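Local coordinates for protein glycerophosphoryl diester phosphodiesterase (PDB 3KS6) that belongs to the glycerophosphoryl diester phosphodiesterase family, folds as a TIM-type barrel of parallel strands ringed by helices, and carries a bound magnesium ion, at residues A93-D97 and S98-F102; A239-T242 and E243-E247. All coordinates share one frame; numbering follows the deposited sequence. Where two conformers were deposited one is given.

Contact 1 (A93-D97 and S98-F102)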
ATOM      1  N   ALA A  93       5.978  14.517   6.853  1.00 22.87           N
ATOM      2  CA  ALA A  93       6.590  15.821   6.500  1.00 24.04           C
ATOM      3  C   ALA A  93       6.789  15.993   5.005  1.00 24.18           C
ATOM      4  O   ALA A  93       6.685  17.111   4.465  1.00 26.99           O
ATOM      5  CB  ALA A  93       7.916  15.992   7.225  1.00 20.99           C
ATOM      6  N   LEU A  94       7.078  14.905   4.290  1.00 22.49           N
ATOM      7  CA  LEU A  94       7.238  15.019   2.853  1.00 21.83           C
ATOM      8  C   LEU A  94       5.924  15.337   2.116  1.00 22.42           C
ATOM      9  O   LEU A  94       5.958  15.807   0.976  1.00 24.74           O
ATOM     10  CB  LEU A  94       7.823  13.721   2.280  1.00 20.44           C
ATOM     11  CG  LEU A  94       9.223  13.331   2.718  1.00 23.69           C
ATOM     12  CD1 LEU A  94       9.551  11.950   2.088  1.00 19.96           C
ATOM     13  CD2 LEU A  94      10.242  14.440   2.292  1.00 21.27           C
ATOM     14  N   TYR A  95       4.789  14.975   2.708  1.00 23.14           N
ATOM     15  CA  TYR A  95       3.491  15.033   2.021  1.00 23.07           C
ATOM     16  C   TYR A  95       2.592  16.183   2.495  1.00 27.43           C
ATOM     17  O   TYR A  95       1.477  16.354   1.993  1.00 25.68           O
ATOM     18  CB  TYR A  95       2.785  13.663   2.108  1.00 23.93           C
ATOM     19  CG  TYR A  95       3.398  12.697   1.100  1.00 21.53           C
ATOM     20  CD1 TYR A  95       4.598  12.074   1.356  1.00 24.03           C
ATOM     21  CD2 TYR A  95       2.801  12.466  -0.122  1.00 23.54           C
ATOM     22  CE1 TYR A  95       5.180  11.245   0.453  1.00 18.42           C
ATOM     23  CE2 TYR A  95       3.375  11.648  -1.050  1.00 24.58           C
ATOM     24  CZ  TYR A  95       4.567  11.027  -0.764  1.00 17.90           C
ATOM     25  OH  TYR A  95       5.170  10.193  -1.683  1.00 21.39           O
ATOM     26  N   VAL A  96       3.110  16.991   3.411  1.00 28.11           N
ATOM     27  CA  VAL A  96       2.339  18.074   4.037  1.00 31.88           C
ATOM     28  C   VAL A  96       1.687  18.973   2.992  1.00 30.00           C
ATOM     29  O   VAL A  96       0.485  19.269   3.105  1.00 30.76           O
ATOM     30  CB  VAL A  96       3.204  18.934   5.023  1.00 31.33           C
ATOM     31  CG1 VAL A  96       4.208  19.785   4.283  1.00 34.92           C
ATOM     32  CG2 VAL A  96       2.314  19.818   5.888  1.00 36.47           C
ATOM     33  N   ASP A  97       2.465  19.349   1.974  1.00 28.90           N
ATOM     34  CA  ASP A  97       2.020  20.236   0.911  1.00 28.87           C
ATOM     35  C   ASP A  97       1.765  19.552  -0.421  1.00 29.54           C
ATOM     36  O   ASP A  97       1.562  20.227  -1.412  1.00 30.45           O
ATOM     37  CB  ASP A  97       3.082  21.305   0.670  1.00 30.28           C
ATOM     38  CG  ASP A  97       3.261  22.226   1.850  1.00 39.65           C
ATOM     39  OD1 ASP A  97       2.255  22.524   2.545  1.00 41.41           O
ATOM     40  OD2 ASP A  97       4.415  22.660   2.066  1.00 51.56           O
ATOM     41  N   SER A  98       1.783  18.226  -0.472  1.00 25.94           N
ATOM     42  CA  SER A  98       1.553  17.513  -1.711  1.00 21.84           C
ATOM     43  C   SER A  98       0.078  17.237  -1.897  1.00 21.13           C
ATOM     44  O   SER A  98      -0.671  17.113  -0.907  1.00 22.82           O
ATOM     45  CB  SER A  98       2.294  16.166  -1.613  1.00 23.10           C
ATOM     46  OG  SER A  98       1.954  15.360  -2.729  1.00 20.62           O
ATOM     47  N   HIS A  99      -0.364  17.120  -3.148  1.00 18.85           N
ATOM     48  CA  HIS A  99      -1.742  16.680  -3.428  1.00 21.63           C
ATOM     49  C   HIS A  99      -1.910  15.163  -3.311  1.00 21.88           C
ATOM     50  O   HIS A  99      -3.039  14.674  -3.264  1.00 23.46           O
ATOM     51  CB  HIS A  99      -2.178  17.167  -4.825  1.00 24.04           C
ATOM     52  CG  HIS A  99      -1.840  16.232  -5.952  1.00 30.55           C
ATOM     53  ND1 HIS A  99      -0.571  16.109  -6.477  1.00 39.77           N
ATOM     54  CD2 HIS A  99      -2.627  15.388  -6.671  1.00 40.43           C
ATOM     55  CE1 HIS A  99      -0.590  15.229  -7.466  1.00 37.86           C
ATOM     56  NE2 HIS A  99      -1.824  14.773  -7.604  1.00 33.20           N
ATOM     57  N   VAL A 100      -0.796  14.434  -3.234  1.00 20.73           N
ATOM     58  CA  VAL A 100      -0.809  12.941  -3.168  1.00 19.06           C
ATOM     59  C   VAL A 100      -1.161  12.485  -1.747  1.00 20.47           C
ATOM     60  O   VAL A 100      -0.609  12.999  -0.782  1.00 20.81           O
ATOM     61  CB  VAL A 100       0.568  12.408  -3.593  1.00 19.88           C
ATOM     62  CG1 VAL A 100       0.668  10.854  -3.496  1.00 15.27           C
ATOM     63  CG2 VAL A 100       0.894  12.908  -5.012  1.00 20.07           C
ATOM     64  N   ASN A 101      -2.039  11.488  -1.636  1.00 17.62           N
ATOM     65  CA  ASN A 101      -2.522  11.009  -0.361  1.00 18.60           C
ATOM     66  C   ASN A 101      -1.965   9.644  -0.031  1.00 18.73           C
ATOM     67  O   ASN A 101      -1.213   9.096  -0.814  1.00 20.34           O
ATOM     68  CB  ASN A 101      -4.021  11.039  -0.361  1.00 18.91           C
ATOM     69  CG  ASN A 101      -4.552  12.459  -0.408  1.00 21.18           C
ATOM     70  OD1 ASN A 101      -3.931  13.390   0.109  1.00 23.97           O
ATOM     71  ND2 ASN A 101      -5.688  12.625  -1.024  1.00 24.72           N
ATOM     72  N   PHE A 102      -2.318   9.122   1.146  1.00 18.00           N
ATOM     73  CA  PHE A 102      -1.664   7.934   1.674  1.00 16.50           C
ATOM     74  C   PHE A 102      -2.519   6.692   1.486  1.00 14.36           C
ATOM     75  O   PHE A 102      -3.743   6.748   1.697  1.00 14.70           O
ATOM     76  CB  PHE A 102      -1.467   8.078   3.194  1.00 15.43           C
ATOM     77  CG  PHE A 102      -0.251   8.896   3.648  1.00 17.61           C
ATOM     78  CD1 PHE A 102       0.698   9.402   2.788  1.00 18.09           C
ATOM     79  CD2 PHE A 102      -0.019   9.028   5.016  1.00 19.39           C
ATOM     80  CE1 PHE A 102       1.815  10.080   3.263  1.00 22.33           C
ATOM     81  CE2 PHE A 102       1.120   9.706   5.483  1.00 18.37           C
ATOM     82  CZ  PHE A 102       2.019  10.234   4.582  1.00 20.87           C
TER
HETATM   83  O   HOH W   1      -1.784  19.419   0.937  1.00 36.74           O
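Tyr95 and Phe102 meet as an offset edge-to-face pair, the Phe102 edge directed at the Tyr95 face, with ring centroids 5.5 Å apart and planes at 65°. Phe102 touches with one corner, CE1, which sits 3.7 Å from Tyr95 CG. A chi1 of -78°, with CG anti to its own carbonyl carbon, carries the Tyr95 ring to Val100 and Phe102. Val100 lies at the edge of the Tyr95 ring: CE2 packs against Val100 CG1 at 3.7 Å, while CD2 comes 3.5 Å from Val100 O, near the ring plane. Helix 20-27 and Met131 also touch this tyrosine, and Phe36 adds a further edge-to-face partner to Phe102. Large aromatics and a branched valine suit this buried seam between helix and barrel strand.

One backbone bond and one side-chain-to-backbone bond shape the connection. A type I beta turn runs from Tyr95 to Ser98, closed by Ser98 N to Tyr95 O at 3.1 Å, the donor standing well above the carbonyl plane. Ser98 then makes an ST turn: with OG anti to the backbone N (chi1 172°), the hydroxyl accepts from Val100 N at 2.9 Å. The same OG is hydrogen-bonded to Ala27 O. A water spans Val96 O and Ser98 O, donating to both.

Arg134 extends the polar network, bonding Tyr95 O, Val100 O and Asn101 OD1. Helix end, turn and strand start are thus held by two means, aromatic packing on the buried side and hydrogen bonds to Tyr95 O, Val100 O and Ser98 OG along the chain, which should keep the entry into strand 101-106 well defined.

Contact 2 (A239-T242 and E243-E247)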
ATOM      1  N   ALA A 239       2.508   7.909 -17.552  1.00 19.62           N
ATOM      2  CA  ALA A 239       2.639   8.037 -19.029  1.00 19.24           C
ATOM      3  C   ALA A 239       1.622   7.193 -19.774  1.00 22.33           C
ATOM      4  O   ALA A 239       0.945   7.668 -20.700  1.00 22.18           O
ATOM      5  CB  ALA A 239       4.032   7.637 -19.474  1.00 21.51           C
ATOM      6  N   LEU A 240       1.525   5.925 -19.393  1.00 20.28           N
ATOM      7  CA  LEU A 240       0.556   5.030 -20.020  1.00 19.91           C
ATOM      8  C   LEU A 240      -0.873   5.485 -19.790  1.00 21.66           C
ATOM      9  O   LEU A 240      -1.715   5.370 -20.698  1.00 21.30           O
ATOM     10  CB  LEU A 240       0.742   3.600 -19.489  1.00 21.16           C
ATOM     11  CG  LEU A 240       1.937   2.835 -20.018  1.00 20.10           C
ATOM     12  CD1 LEU A 240       2.089   1.489 -19.341  1.00 20.02           C
ATOM     13  CD2 LEU A 240       1.746   2.662 -21.540  1.00 21.98           C
ATOM     14  N   ARG A 241      -1.172   6.012 -18.594  1.00 20.12           N
ATOM     15  CA  ARG A 241      -2.541   6.449 -18.331  1.00 21.76           C
ATOM     16  C   ARG A 241      -2.878   7.685 -19.192  1.00 21.61           C
ATOM     17  O   ARG A 241      -3.950   7.754 -19.775  1.00 25.24           O
ATOM     18  CB  ARG A 241      -2.756   6.745 -16.835  1.00 21.36           C
ATOM     19  CG  ARG A 241      -4.160   7.152 -16.521  1.00 20.24           C
ATOM     20  CD  ARG A 241      -4.425   7.343 -15.053  1.00 20.61           C
ATOM     21  NE  ARG A 241      -3.655   8.453 -14.500  1.00 19.12           N
ATOM     22  CZ  ARG A 241      -3.717   8.842 -13.229  1.00 20.08           C
ATOM     23  NH1 ARG A 241      -4.511   8.225 -12.376  1.00 19.51           N
ATOM     24  NH2 ARG A 241      -2.965   9.832 -12.799  1.00 19.12           N
ATOM     25  N   THR A 242      -1.953   8.629 -19.283  1.00 22.60           N
ATOM     26  CA  THR A 242      -2.154   9.814 -20.121  1.00 24.69           C
ATOM     27  C   THR A 242      -2.479   9.435 -21.583  1.00 24.84           C
ATOM     28  O   THR A 242      -3.436   9.931 -22.182  1.00 27.56           O
ATOM     29  CB  THR A 242      -0.961  10.754 -20.020  1.00 26.18           C
ATOM     30  OG1 THR A 242      -0.941  11.311 -18.707  1.00 23.86           O
ATOM     31  CG2 THR A 242      -1.048  11.868 -21.071  1.00 24.71           C
ATOM     32  N   GLU A 243      -1.694   8.519 -22.114  1.00 25.14           N
ATOM     33  CA  GLU A 243      -1.880   7.959 -23.443  1.00 27.63           C
ATOM     34  C   GLU A 243      -3.235   7.248 -23.555  1.00 25.31           C
ATOM     35  O   GLU A 243      -3.987   7.459 -24.531  1.00 26.80           O
ATOM     36  CB  GLU A 243      -0.684   7.030 -23.678  1.00 28.17           C
ATOM     37  CG  GLU A 243      -0.605   6.209 -24.932  1.00 40.33           C
ATOM     38  CD  GLU A 243       0.565   5.205 -24.819  1.00 37.74           C
ATOM     39  OE1 GLU A 243       0.291   3.984 -24.808  1.00 49.12           O
ATOM     40  OE2 GLU A 243       1.736   5.648 -24.670  1.00 57.60           O
ATOM     41  N   HIS A 244      -3.596   6.466 -22.529  1.00 22.92           N
ATOM     42  CA  HIS A 244      -4.890   5.740 -22.482  1.00 24.66           C
ATOM     43  C   HIS A 244      -6.096   6.717 -22.544  1.00 24.24           C
ATOM     44  O   HIS A 244      -7.108   6.461 -23.213  1.00 26.01           O
ATOM     45  CB  HIS A 244      -4.968   4.888 -21.200  1.00 24.68           C
ATOM     46  CG  HIS A 244      -5.961   3.762 -21.275  1.00 22.20           C
ATOM     47  ND1 HIS A 244      -7.295   3.923 -20.964  1.00 25.23           N
ATOM     48  CD2 HIS A 244      -5.808   2.459 -21.616  1.00 27.13           C
ATOM     49  CE1 HIS A 244      -7.926   2.772 -21.130  1.00 23.14           C
ATOM     50  NE2 HIS A 244      -7.047   1.867 -21.528  1.00 26.22           N
ATOM     51  N   ARG A 245      -5.981   7.806 -21.788  1.00 22.28           N
ATOM     52  CA  ARG A 245      -6.988   8.829 -21.722  1.00 27.75           C
ATOM     53  C   ARG A 245      -7.185   9.504 -23.101  1.00 32.16           C
ATOM     54  O   ARG A 245      -8.317   9.773 -23.484  1.00 33.06           O
ATOM     55  CB  ARG A 245      -6.625   9.870 -20.684  1.00 25.23           C
ATOM     56  CG  ARG A 245      -6.828   9.400 -19.262  1.00 21.29           C
ATOM     57  CD  ARG A 245      -6.187  10.324 -18.312  1.00 23.66           C
ATOM     58  NE  ARG A 245      -6.524   9.998 -16.933  1.00 22.38           N
ATOM     59  CZ  ARG A 245      -6.093  10.698 -15.888  1.00 24.20           C
ATOM     60  NH1 ARG A 245      -5.259  11.727 -16.047  1.00 29.33           N
ATOM     61  NH2 ARG A 245      -6.478  10.354 -14.674  1.00 19.92           N
HETATM   62  N   MSE A 246      -6.073   9.809 -23.778  0.50 34.80           N
HETATM   63  CA  MSE A 246      -6.099  10.300 -25.162  0.50 39.43           C
HETATM   64  C   MSE A 246      -6.895   9.361 -26.048  0.50 38.93           C
HETATM   65  O   MSE A 246      -7.918   9.745 -26.615  0.50 39.04           O
HETATM   66  CB  MSE A 246      -4.699  10.364 -25.767  0.50 38.68           C
HETATM   67  CG  MSE A 246      -4.020  11.687 -25.815  0.50 43.07           C
HETATM   68 SE   MSE A 246      -2.851  11.673 -27.407  0.38 52.19          SE
HETATM   69  CE  MSE A 246      -2.082   9.835 -27.314  0.50 43.08           C
ATOM     70  N   GLU A 247      -6.409   8.125 -26.159  1.00 39.55           N
ATOM     71  CA  GLU A 247      -7.036   7.103 -26.998  1.00 40.39           C
ATOM     72  C   GLU A 247      -8.550   6.946 -26.687  1.00 43.83           C
ATOM     73  O   GLU A 247      -9.362   6.753 -27.606  1.00 44.23           O
ATOM     74  CB  GLU A 247      -6.283   5.771 -26.854  1.00 37.76           C
TER
HETATM   75  O   HOH W   2      -1.517   3.659 -22.974  1.00 41.12           O
HETATM   76  O   HOH W   3      -3.435  12.671 -18.246  1.00 32.15           O
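Arg241 and Arg245, an i to i+4 pair on helix 234-249, the last helix of the chain, run side by side at the protein surface and stack their guanidinium groups, with planes 9° apart and centres 4.0 Å from each other. Arg245 NH2 lies over one face of Arg241, 3.4 Å from Arg241 NE; both are donors, so no hydrogen bond forms between them. The in-plane N-H groups remain available for acceptors. Arg241 NH1 forms a salt bridge with Glu32 OE1 and a hydrogen bond with Thr3 O. A bend at chi3 (65°) in the Arg241 chain brings the group into the stack, where Arg245 arrives by an extended chain.

Arg245 NH1 donates to a water 3.0 Å away, at the edge of its guanidinium. That water is also 2.9 Å from Thr242 OG1, which bonds Ile238 O one turn back, as a threonine hydroxyl on a helix readily can.

Leu240 O has two donors: His244 N at 2.8 Å and a second water, which also donates to Glu243 OE1 at 2.6 Å. Helix bonds also reach Ala239 O, Arg241 O and Thr242 O, from Glu243 N, Arg245 N and the N of Met246 (a selenomethionine). His244 NE2 reaches Asp223 OD1 on helix 215-224, against which Leu240 also packs.

Stacking lets two like charges share a helix flank; the carboxylate of Glu32 probably helps balance them, while one water links two side chains, the other a backbone carbonyl to a carboxylate.

Both contacts are local and met in series along the chain of a barrel fold: contact 1, partly buried, leads from helix 88-95 into barrel strand 101-106, and contact 2 lies at the surface within the final helix, 234-249. Their centres are 24 Å apart, yet their nearest atoms come to about 7 Å without touching. Glu32 connects them indirectly, since its backbone bonds Asn101 of contact 1 while its carboxylate pairs with Arg241 of contact 2. The side chain of Phe102 in contact 1 is about 12 Å from the magnesium ion, whose site comprises Glu35, Asp37 and Glu105, the last on the same strand as Phe102.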